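Local coordinates for Alpha/beta hydrolase fold protein (Nakamurella multipartita, PDB 4Y7D) that probably acts as a hydrolase with an alpha/beta hydrolase fold, at residues G109-Y114 / A228-L233; P34-V39 / R54-E59; R62-D67 / A90-A95. All blocks are in the same frame, centred on the assembly; numbering follows the deposited sequence.

Contact 1: G109-Y114 / A228-L233; sequences GGPSSY and ARIDSL
The backbones of Tyr114 and Leu233 come together with their CA atoms 6.8 Å apart, where an irregular chain, 228-233, runs past the first turn of helix 110-119. In the alpha/beta hydrolase fold this helix follows strand 101-106, and the tight turn between the two is where the family usually carries its nucleophile. Segment 228-233 leads from the helices inserted after strand 124-130 back toward strand 242-247, so the contact sets that return path against the core helix. No hydrogen bond crosses it, and the junction is purely apolar. One methyl of Leu233 does most of the touching: CD1 lies 3.9 Å from CA of Pro111, close also to its CB, and reaches the Tyr114 ring obliquely at CD2 (4.2 Å). Leu233 CG stands anti to its own carbonyl carbon (chi1 -59°), which carries the branch in toward the helix. Ile230 meets the proline ring from another direction, crossing it at about a right angle, with its CD1 4.1 Å from Pro111 CG. The Tyr114 ring leads away from the loop to a hydrogen bond between its hydroxyl and Ser129 OG, while Arg136 NE binds the carbonyl of Ile230. Gly109 O takes two bonds from opposite faces of its plane, from Ser113 N at 3.3 Å and Ser113 OG at 2.8 Å.

Contact 2: P34-V39 / R54-E59; sequences PPVLVV and RFLVAE
Two carbonyls, Leu56 O and Phe55 O, share the backbone N of Glu59 at the end of helix 46-58. The bond to Phe55 O measures 3.1 Å; the one to Leu56 O, at 3.0 Å, is weak. Glu59 is the first residue to leave helical backbone angles, and this forked bond marks the close of the helix in a beta-alpha-beta unit, in which strand 35-39, helix 46-58 and strand 62-66 follow one another in the alpha/beta hydrolase fold. Across the contact itself no polar group meets another. Helix and strand are joined through a single leucine and two valines, with the nearest CA atoms, those of Val36 and Leu56, 8.3 Å apart. Leu56 has its CG anti to the carbonyl carbon (chi1 -70°) and its CD1 extended away from CA, so that this one methyl arrives at the strand. It comes to 3.8 Å from Val36 CG1, almost as close to Val36 CB, and 4.1 Å from Val38 CG2. The leucine crosses Val36 at about a right angle but runs alongside Val38 in the opposite direction. Leu37, between the two valines, points away from this helix and packs on Leu116 of helix 110-119. Leu56 also touches Leu298 of helix 288-299, to which Glu59 is tied by a salt bridge with Arg299; the same side of the sheet thus holds both helices. The Phe55 ring, whose edge-to-face partner is Phe281, takes the neighbouring leucine over one face: Leu56 CG stands 3.7 Å above its plane, displaced toward the rim.

Contact 3: R62-D67 / A90-A95; sequences RAIVVD and AALFDA
Phe93 brings the only aromatic ring to this contact, and it stays at the margin: its nearest approach to strand 62-66 is 4.8 Å, from CE1 to Ile64 CD1, with no ring stacking across the two segments. The ring packs instead on Leu37 of the adjoining strand and on Arg123. Close packing falls to Leu92, whose CD2 methyl meets two residues of the strand. It lies 3.6 Å from Val66 CG1, a snug fit, and 4.1 Å from Ile64 CG2. The leucine has CG anti to the backbone N (chi1 174°), which places CD2 against the strand, where the side chain slides past both partners in the opposite direction. In the alpha/beta hydrolase fold, helices lie on both faces of the central sheet; here helix 82-95 packs on the face to which Ile64 and Val66 point, while Val65 between them turns away from it. No hydrogen bond joins strand to helix. Leu92 also packs on Val25 of strand 23-31 and Val18 of strand 16-20, so the helix spans the sheet from strand 62-66 out to its edge strand. With chi1 at -76°, Val66 turns CG1 to the side of the leucine, opposite its own carbonyl carbon. Asp67, one residue on, accepts a hydrogen bond at OD1 from His46 N.

Overall arrangement
All three contacts are buried and apolar across their interfaces, but they occupy different layers. Contacts 2 and 3 each pack a helix on the central sheet, on opposite faces, and use neighbouring strands: Val36 O and Ile64 N lie 2.8 Å apart, a probable hydrogen bond between strands 35-39 and 62-66. Their centres are 12 Å apart, and each relies on one leucine methyl set against two strand residues. Contact 1 instead joins a helix to an irregular loop, with a proline and a tyrosine receiving the leucine. Its helix still touches the sheet, since Ser113 OG lies 3.4 Å from Val39 CG2, whereas contacts 1 and 3 do not meet.

Contact 1: G109-Y114 / A228-L233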
loop_
_atom_site.group_PDB
_atom_site.type_symbol
_atom_site.label_atom_id
_atom_site.label_comp_id
_atom_site.label_asym_id
_atom_site.label_seq_id
_atom_site.Cartn_x
_atom_site.Cartn_y
_atom_site.Cartn_z
ATOM N N GLY A 109 -4.398 -0.661 -2.040
ATOM C CA GLY A 109 -5.017 -0.579 -0.712
ATOM C C GLY A 109 -6.006 0.586 -0.521
ATOM O O GLY A 109 -6.714 0.665 0.478
ATOM N N GLY A 110 -5.982 1.524 -1.454
ATOM C CA GLY A 110 -6.854 2.677 -1.403
ATOM C C GLY A 110 -8.327 2.396 -1.290
ATOM O O GLY A 110 -8.971 2.909 -0.399
ATOM N N PRO A 111 -8.885 1.594 -2.227
ATOM C CA PRO A 111 -10.320 1.537 -2.178
ATOM C C PRO A 111 -10.957 1.078 -0.886
ATOM O O PRO A 111 -11.910 1.693 -0.421
ATOM C CB PRO A 111 -10.673 0.639 -3.384
ATOM C CG PRO A 111 -9.597 0.944 -4.367
ATOM C CD PRO A 111 -8.365 1.098 -3.523
ATOM N N SER A 112 -10.449 -0.001 -0.310
ATOM C CA SER A 112 -10.986 -0.546 0.926
ATOM C C SER A 112 -10.688 0.428 2.099
ATOM O O SER A 112 -11.501 0.554 3.013
ATOM C CB SER A 112 -10.386 -1.908 1.207
ATOM O OG SER A 112 -8.964 -1.930 1.331
ATOM N N SER A 113 -9.577 1.116 2.034
ATOM C CA SER A 113 -9.219 2.073 3.121
ATOM C C SER A 113 -10.138 3.300 3.047
ATOM O O SER A 113 -10.643 3.788 4.103
ATOM C CB SER A 113 -7.769 2.473 3.014
ATOM O OG SER A 113 -6.894 1.352 3.136
ATOM N N TYR A 114 -10.329 3.849 1.831
ATOM C CA TYR A 114 -11.269 4.925 1.653
ATOM C C TYR A 114 -12.675 4.518 2.102
ATOM O O TYR A 114 -13.361 5.323 2.784
ATOM C CB TYR A 114 -11.309 5.446 0.243
ATOM C CG TYR A 114 -10.099 6.240 -0.183
ATOM C CD1 TYR A 114 -9.619 7.328 0.589
ATOM C CD2 TYR A 114 -9.401 5.903 -1.327
ATOM C CE1 TYR A 114 -8.559 8.083 0.173
ATOM C CE2 TYR A 114 -8.314 6.663 -1.771
ATOM C CZ TYR A 114 -7.874 7.737 -1.009
ATOM O OH TYR A 114 -6.814 8.491 -1.421
ATOM N N ALA A 228 -12.085 -2.088 -11.603
ATOM C CA ALA A 228 -12.725 -1.762 -12.859
ATOM C C ALA A 228 -14.238 -1.515 -12.749
ATOM O O ALA A 228 -14.872 -1.048 -13.712
ATOM C CB ALA A 228 -12.455 -2.873 -13.900
ATOM N N ARG A 229 -14.813 -1.881 -11.605
ATOM C CA ARG A 229 -16.244 -1.746 -11.373
ATOM C C ARG A 229 -16.626 -0.661 -10.359
ATOM O O ARG A 229 -17.817 -0.450 -10.106
ATOM C CB ARG A 229 -16.814 -3.063 -10.833
ATOM C CG ARG A 229 -16.929 -4.195 -11.825
ATOM C CD ARG A 229 -17.460 -5.404 -11.045
ATOM N NE ARG A 229 -16.999 -6.663 -11.602
ATOM C CZ ARG A 229 -17.552 -7.283 -12.659
ATOM N NH1 ARG A 229 -18.591 -6.747 -13.303
ATOM N NH2 ARG A 229 -17.051 -8.452 -13.087
ATOM N N ILE A 230 -15.652 0.060 -9.807
ATOM C CA ILE A 230 -15.976 1.116 -8.853
ATOM C C ILE A 230 -16.929 2.149 -9.446
ATOM O O ILE A 230 -16.720 2.686 -10.537
ATOM C CB ILE A 230 -14.701 1.807 -8.327
ATOM C CG1 ILE A 230 -13.869 0.841 -7.514
ATOM C CG2 ILE A 230 -15.044 3.030 -7.483
ATOM C CD1 ILE A 230 -12.450 1.352 -7.277
ATOM N N ASP A 231 -18.003 2.421 -8.714
ATOM C CA ASP A 231 -18.982 3.456 -9.085
ATOM C C ASP A 231 -18.499 4.771 -8.463
ATOM O O ASP A 231 -17.953 5.636 -9.140
ATOM C CB ASP A 231 -20.388 2.988 -8.580
ATOM C CG ASP A 231 -20.858 1.685 -9.279
ATOM O OD1 ASP A 231 -20.677 1.608 -10.505
ATOM O OD2 ASP A 231 -21.351 0.717 -8.618
ATOM N N SER A 232 -18.617 4.878 -7.141
ATOM C CA SER A 232 -17.949 5.910 -6.370
ATOM C C SER A 232 -17.547 5.317 -5.049
ATOM O O SER A 232 -18.313 4.599 -4.443
ATOM C CB SER A 232 -18.845 7.125 -6.089
ATOM O OG SER A 232 -18.140 8.129 -5.341
ATOM N N LEU A 233 -16.392 5.706 -4.536
ATOM C CA LEU A 233 -15.983 5.354 -3.169
ATOM C C LEU A 233 -16.473 6.369 -2.105
ATOM O O LEU A 233 -16.306 6.137 -0.896
ATOM C CB LEU A 233 -14.468 5.217 -3.101
ATOM C CG LEU A 233 -13.829 4.185 -4.025
ATOM C CD1 LEU A 233 -12.293 4.334 -3.951
ATOM C CD2 LEU A 233 -14.278 2.813 -3.660
#

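Contact 2: P34-V39 / R54-E59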
loop_
_atom_site.group_PDB
_atom_site.type_symbol
_atom_site.label_atom_id
_atom_site.label_comp_id
_atom_site.label_asym_id
_atom_site.label_seq_id
_atom_site.Cartn_x
_atom_site.Cartn_y
_atom_site.Cartn_z
ATOM N N PRO A 34 0.456 4.093 19.485
ATOM C CA PRO A 34 -0.810 4.267 18.792
ATOM C C PRO A 34 -0.912 3.366 17.585
ATOM O O PRO A 34 0.049 3.244 16.816
ATOM C CB PRO A 34 -0.778 5.733 18.370
ATOM C CG PRO A 34 0.091 6.385 19.406
ATOM C CD PRO A 34 1.175 5.382 19.671
ATOM N N PRO A 35 -2.044 2.676 17.454
ATOM C CA PRO A 35 -2.161 1.700 16.364
ATOM C C PRO A 35 -2.491 2.267 15.016
ATOM O O PRO A 35 -3.257 3.242 14.899
ATOM C CB PRO A 35 -3.288 0.767 16.858
ATOM C CG PRO A 35 -4.155 1.683 17.655
ATOM C CD PRO A 35 -3.216 2.640 18.369
ATOM N N VAL A 36 -1.943 1.616 13.990
ATOM C CA VAL A 36 -2.207 1.937 12.584
ATOM C C VAL A 36 -2.483 0.673 11.798
ATOM O O VAL A 36 -1.667 -0.257 11.816
ATOM C CB VAL A 36 -0.971 2.612 11.973
ATOM C CG1 VAL A 36 -1.245 3.022 10.530
ATOM C CG2 VAL A 36 -0.555 3.784 12.836
ATOM N N LEU A 37 -3.620 0.654 11.115
ATOM C CA LEU A 37 -3.932 -0.398 10.179
ATOM C C LEU A 37 -3.201 -0.088 8.872
ATOM O O LEU A 37 -3.315 1.004 8.354
ATOM C CB LEU A 37 -5.415 -0.469 9.904
ATOM C CG LEU A 37 -5.888 -1.425 8.796
ATOM C CD1 LEU A 37 -5.762 -2.874 9.279
ATOM C CD2 LEU A 37 -7.274 -1.040 8.358
ATOM N N VAL A 38 -2.386 -1.021 8.407
ATOM C CA VAL A 38 -1.509 -0.844 7.219
ATOM C C VAL A 38 -2.071 -1.761 6.119
ATOM O O VAL A 38 -2.176 -2.983 6.338
ATOM C CB VAL A 38 -0.084 -1.240 7.564
ATOM C CG1 VAL A 38 0.836 -1.039 6.376
ATOM C CG2 VAL A 38 0.412 -0.379 8.697
ATOM N N VAL A 39 -2.392 -1.171 4.979
ATOM C CA VAL A 39 -3.165 -1.839 3.933
ATOM C C VAL A 39 -2.383 -1.854 2.612
ATOM O O VAL A 39 -2.153 -0.822 1.953
ATOM C CB VAL A 39 -4.507 -1.130 3.747
ATOM C CG1 VAL A 39 -5.386 -1.942 2.802
ATOM C CG2 VAL A 39 -5.208 -0.859 5.098
ATOM N N ARG A 54 7.568 -0.334 8.418
ATOM C CA ARG A 54 8.780 -0.183 9.256
ATOM C C ARG A 54 8.982 1.215 9.811
ATOM O O ARG A 54 9.412 1.374 10.977
ATOM C CB ARG A 54 10.075 -0.590 8.537
ATOM C CG ARG A 54 10.264 -2.084 8.372
ATOM C CD ARG A 54 11.695 -2.362 7.867
ATOM N NE ARG A 54 11.805 -3.797 7.718
ATOM C CZ ARG A 54 11.592 -4.477 6.580
ATOM N NH1 ARG A 54 11.367 -3.857 5.427
ATOM N NH2 ARG A 54 11.702 -5.805 6.604
ATOM N N PHE A 55 8.738 2.239 9.007
ATOM C CA PHE A 55 8.974 3.605 9.514
ATOM C C PHE A 55 8.058 3.934 10.720
ATOM O O PHE A 55 8.424 4.709 11.594
ATOM C CB PHE A 55 8.849 4.654 8.391
ATOM C CG PHE A 55 7.430 5.054 8.069
ATOM C CD1 PHE A 55 6.629 4.273 7.224
ATOM C CD2 PHE A 55 6.888 6.243 8.571
ATOM C CE1 PHE A 55 5.337 4.654 6.915
ATOM C CE2 PHE A 55 5.608 6.625 8.244
ATOM C CZ PHE A 55 4.823 5.826 7.403
ATOM N N LEU A 56 6.859 3.352 10.756
ATOM C CA LEU A 56 5.905 3.595 11.822
ATOM C C LEU A 56 6.398 2.987 13.120
ATOM O O LEU A 56 6.400 3.637 14.193
ATOM C CB LEU A 56 4.541 2.994 11.448
ATOM C CG LEU A 56 3.781 3.703 10.327
ATOM C CD1 LEU A 56 2.531 2.903 9.960
ATOM C CD2 LEU A 56 3.374 5.132 10.628
ATOM N N VAL A 57 6.885 1.760 13.023
ATOM C CA VAL A 57 7.389 1.063 14.205
ATOM C C VAL A 57 8.566 1.847 14.782
ATOM O O VAL A 57 8.687 2.085 16.024
ATOM C CB VAL A 57 7.775 -0.380 13.834
ATOM C CG1 VAL A 57 8.523 -1.019 14.999
ATOM C CG2 VAL A 57 6.527 -1.212 13.398
ATOM N N ALA A 58 9.417 2.351 13.879
ATOM C CA ALA A 58 10.549 3.144 14.307
ATOM C C ALA A 58 10.146 4.472 14.977
ATOM O O ALA A 58 10.869 5.011 15.821
ATOM C CB ALA A 58 11.451 3.399 13.094
ATOM N N GLU A 59 9.021 5.021 14.574
ATOM C CA GLU A 59 8.451 6.231 15.133
ATOM C C GLU A 59 7.608 5.990 16.395
ATOM O O GLU A 59 6.957 6.919 16.910
ATOM C CB GLU A 59 7.569 6.920 14.081
ATOM C CG GLU A 59 8.366 7.580 12.965
ATOM C CD GLU A 59 8.724 9.042 13.240
ATOM O OE1 GLU A 59 8.387 9.580 14.299
ATOM O OE2 GLU A 59 9.260 9.707 12.320
#

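Contact 3: R62-D67 / A90-A95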
loop_
_atom_site.group_PDB
_atom_site.type_symbol
_atom_site.label_atom_id
_atom_site.label_comp_id
_atom_site.label_asym_id
_atom_site.label_seq_id
_atom_site.Cartn_x
_atom_site.Cartn_y
_atom_site.Cartn_z
ATOM N N ARG A 62 2.276 1.294 16.635
ATOM C CA ARG A 62 2.122 -0.121 16.436
ATOM C C ARG A 62 1.383 -0.313 15.145
ATOM O O ARG A 62 0.535 0.504 14.796
ATOM C CB ARG A 62 1.477 -0.864 17.624
ATOM C CG ARG A 62 -0.014 -0.921 17.725
ATOM C CD ARG A 62 -0.412 -1.666 19.033
ATOM N NE ARG A 62 -1.855 -1.686 19.384
ATOM C CZ ARG A 62 -2.736 -2.644 19.008
ATOM N NH1 ARG A 62 -2.374 -3.663 18.241
ATOM N NH2 ARG A 62 -4.000 -2.595 19.431
ATOM N N ALA A 63 1.735 -1.352 14.393
ATOM C CA ALA A 63 1.071 -1.616 13.112
ATOM C C ALA A 63 0.269 -2.915 13.137
ATOM O O ALA A 63 0.688 -3.909 13.756
ATOM C CB ALA A 63 2.104 -1.661 12.028
ATOM N N ILE A 64 -0.883 -2.890 12.472
ATOM C CA ILE A 64 -1.726 -4.018 12.262
ATOM C C ILE A 64 -1.676 -4.221 10.745
ATOM O O ILE A 64 -2.284 -3.475 10.013
ATOM C CB ILE A 64 -3.170 -3.750 12.782
ATOM C CG1 ILE A 64 -3.143 -3.469 14.295
ATOM C CG2 ILE A 64 -4.108 -4.918 12.455
ATOM C CD1 ILE A 64 -4.342 -2.692 14.785
ATOM N N VAL A 65 -0.909 -5.208 10.295
ATOM C CA VAL A 65 -0.612 -5.337 8.853
ATOM C C VAL A 65 -1.416 -6.517 8.341
ATOM O O VAL A 65 -1.132 -7.662 8.740
ATOM C CB VAL A 65 0.879 -5.669 8.662
ATOM C CG1 VAL A 65 1.196 -5.909 7.188
ATOM C CG2 VAL A 65 1.787 -4.646 9.357
ATOM N N VAL A 66 -2.457 -6.249 7.553
ATOM C CA VAL A 66 -3.319 -7.324 7.079
ATOM C C VAL A 66 -2.813 -7.962 5.816
ATOM O O VAL A 66 -2.087 -7.322 5.053
ATOM C CB VAL A 66 -4.752 -6.817 6.749
ATOM C CG1 VAL A 66 -5.517 -6.604 8.040
ATOM C CG2 VAL A 66 -4.725 -5.546 5.904
ATOM N N ASP A 67 -3.246 -9.201 5.593
ATOM C CA ASP A 67 -3.335 -9.809 4.267
ATOM C C ASP A 67 -4.778 -9.576 3.812
ATOM O O ASP A 67 -5.708 -10.045 4.449
ATOM C CB ASP A 67 -3.031 -11.295 4.307
ATOM C CG ASP A 67 -1.565 -11.603 4.406
ATOM O OD1 ASP A 67 -0.824 -11.137 3.516
ATOM O OD2 ASP A 67 -1.119 -12.333 5.347
ATOM N N ALA A 90 -13.143 -3.254 10.037
ATOM C CA ALA A 90 -13.886 -2.800 11.256
ATOM C C ALA A 90 -14.156 -4.002 12.142
ATOM O O ALA A 90 -14.073 -3.901 13.372
ATOM C CB ALA A 90 -15.202 -2.113 10.854
ATOM N N ALA A 91 -14.481 -5.134 11.530
ATOM C CA ALA A 91 -14.677 -6.368 12.300
ATOM C C ALA A 91 -13.374 -6.877 12.940
ATOM O O ALA A 91 -13.377 -7.418 14.052
ATOM C CB ALA A 91 -15.315 -7.436 11.419
ATOM N N LEU A 92 -12.252 -6.670 12.264
ATOM C CA LEU A 92 -10.949 -6.946 12.827
ATOM C C LEU A 92 -10.684 -6.041 14.068
ATOM O O LEU A 92 -10.255 -6.524 15.099
ATOM C CB LEU A 92 -9.880 -6.717 11.759
ATOM C CG LEU A 92 -8.426 -6.837 12.230
ATOM C CD1 LEU A 92 -8.063 -8.138 12.924
ATOM C CD2 LEU A 92 -7.525 -6.578 11.033
ATOM N N PHE A 93 -10.993 -4.747 13.970
ATOM C CA PHE A 93 -10.819 -3.843 15.096
ATOM C C PHE A 93 -11.692 -4.346 16.254
ATOM O O PHE A 93 -11.269 -4.423 17.392
ATOM C CB PHE A 93 -11.276 -2.429 14.699
ATOM C CG PHE A 93 -10.327 -1.671 13.756
ATOM C CD1 PHE A 93 -9.159 -2.223 13.249
ATOM C CD2 PHE A 93 -10.645 -0.362 13.381
ATOM C CE1 PHE A 93 -8.353 -1.494 12.366
ATOM C CE2 PHE A 93 -9.857 0.380 12.534
ATOM C CZ PHE A 93 -8.694 -0.194 11.990
ATOM N N ASP A 94 -12.924 -4.744 15.951
ATOM C CA ASP A 94 -13.802 -5.314 16.997
ATOM C C ASP A 94 -13.129 -6.542 17.662
ATOM O O ASP A 94 -13.133 -6.685 18.910
ATOM C CB ASP A 94 -15.151 -5.791 16.438
ATOM C CG ASP A 94 -16.077 -4.669 16.001
ATOM O OD1 ASP A 94 -15.801 -3.500 16.279
ATOM O OD2 ASP A 94 -17.113 -5.001 15.370
ATOM N N ALA A 95 -12.560 -7.423 16.836
ATOM C CA ALA A 95 -11.899 -8.622 17.324
ATOM C C ALA A 95 -10.616 -8.366 18.137
ATOM O O ALA A 95 -10.193 -9.231 18.908
ATOM C CB ALA A 95 -11.642 -9.623 16.197
#